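Local coordinates for small heat shock protein hsp20 family (PDB 4RZK) that probably binds unfolding proteins as a small heat shock chaperone of the stress response, represented here by its alpha-crystallin domain, at residues Glu19-Val23 and Ile60-Ala64. Numbering follows the deposited sequence.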
# COMPACT_ATOMS: atom_id res chain seq x y z
N GLU A 19 -19.57 14.52 6.88
CA GLU A 19 -18.21 14.18 6.52
C GLU A 19 -18.03 13.66 5.11
O GLU A 19 -18.93 13.07 4.53
CB GLU A 19 -17.65 13.16 7.51
CG GLU A 19 -17.47 13.70 8.91
CD GLU A 19 -17.20 12.60 9.93
OE1 GLU A 19 -17.46 11.43 9.62
OE2 GLU A 19 -16.74 12.93 11.03
N ILE A 20 -16.85 13.90 4.56
CA ILE A 20 -16.37 13.20 3.38
C ILE A 20 -15.08 12.51 3.78
O ILE A 20 -14.19 13.12 4.34
CB ILE A 20 -16.05 14.15 2.23
CG1 ILE A 20 -17.33 14.61 1.54
CG2 ILE A 20 -15.18 13.45 1.21
CD1 ILE A 20 -17.06 15.35 0.25
N LYS A 21 -14.98 11.23 3.50
CA LYS A 21 -13.80 10.50 3.88
C LYS A 21 -13.06 10.16 2.63
O LYS A 21 -13.63 9.58 1.72
CB LYS A 21 -14.14 9.25 4.68
CG LYS A 21 -14.71 9.53 6.06
CD LYS A 21 -15.05 8.24 6.79
CE LYS A 21 -15.60 8.52 8.18
NZ LYS A 21 -15.96 7.27 8.90
N VAL A 22 -11.77 10.46 2.58
CA VAL A 22 -10.96 10.08 1.43
C VAL A 22 -9.89 9.09 1.82
O VAL A 22 -9.16 9.31 2.77
CB VAL A 22 -10.32 11.30 0.76
CG1 VAL A 22 -9.40 10.86 -0.36
CG2 VAL A 22 -11.38 12.23 0.23
N VAL A 23 -9.79 8.00 1.08
CA VAL A 23 -8.83 6.96 1.39
C VAL A 23 -7.80 6.80 0.29
O VAL A 23 -8.15 6.67 -0.86
CB VAL A 23 -9.53 5.62 1.59
CG1 VAL A 23 -8.52 4.50 1.62
CG2 VAL A 23 -10.35 5.64 2.86
N ILE A 60 -7.96 15.10 -6.22
CA ILE A 60 -9.31 14.60 -6.23
C ILE A 60 -10.31 15.72 -6.27
O ILE A 60 -10.21 16.66 -5.51
CB ILE A 60 -9.62 13.83 -4.95
CG1 ILE A 60 -8.93 12.47 -4.96
CG2 ILE A 60 -11.11 13.67 -4.80
CD1 ILE A 60 -7.85 12.35 -3.92
N ASP A 61 -11.29 15.60 -7.15
CA ASP A 61 -12.36 16.55 -7.19
C ASP A 61 -13.42 16.03 -6.25
O ASP A 61 -13.96 14.97 -6.45
CB ASP A 61 -12.93 16.66 -8.60
CG ASP A 61 -11.87 16.98 -9.62
OD1 ASP A 61 -11.48 18.15 -9.73
OD2 ASP A 61 -11.43 16.05 -10.32
N LEU A 62 -13.71 16.80 -5.22
CA LEU A 62 -14.67 16.42 -4.21
C LEU A 62 -16.12 16.63 -4.63
O LEU A 62 -16.42 17.53 -5.39
CB LEU A 62 -14.37 17.16 -2.92
CG LEU A 62 -12.97 16.89 -2.39
CD1 LEU A 62 -12.57 17.95 -1.38
CD2 LEU A 62 -12.90 15.51 -1.77
N PRO A 63 -17.00 15.80 -4.12
CA PRO A 63 -18.44 15.92 -4.38
C PRO A 63 -19.00 17.23 -3.84
O PRO A 63 -19.92 17.76 -4.44
CB PRO A 63 -19.04 14.73 -3.64
CG PRO A 63 -17.90 14.02 -2.98
CD PRO A 63 -16.66 14.45 -3.68
N ALA A 64 -18.45 17.73 -2.75
CA ALA A 64 -18.91 18.99 -2.19
C ALA A 64 -17.77 19.83 -1.66
O ALA A 64 -16.74 19.31 -1.29
CB ALA A 64 -19.92 18.73 -1.09
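Backbone separation is the first evidence that residues 19-23 and 60-64 meet face to face rather than as hydrogen-bonded neighbours: the CA atoms of Ile20 and Leu62 lie 8.4 Å apart, those of Val22 and Ile60 9.0 Å, and no hydrogen bond crosses the gap. Side chains fill it instead. Alternation along the extended 19-23 strand points the CA-to-CB bonds of Ile20 and Val22 toward the other segment, while Lys21 keeps its side chain at least 9.1 Å from it. Ile20, with chi1 m and chi2 t, is stretched out so that its CD1 reaches Pro63 CG at 3.6 Å and Ala64 N at 4.1 Å. This is the interior of the alpha-crystallin domain, an immunoglobulin-like beta-sandwich, in which strands 19-25 and 55-61 belong to opposing layers. Strand 19-25 is hydrogen-bonded through Ile20 to Leu84 and through Val22 to Ile82, whereas Ile60 pairs with Leu45. Leu62, with chi1 m and chi2 t, directs its CD2 to the methyls Ile20 CG2 (4.3 Å) and Val22 CG2 (4.1 Å). Val22, in the t rotamer, turns its other methyl, CG1, to Ile60 CD1 at 4.2 Å, an atom placed by an off-rotamer chi2 of 113°. At the exposed margin, Pro63 also touches Glu15 of strand 6-16.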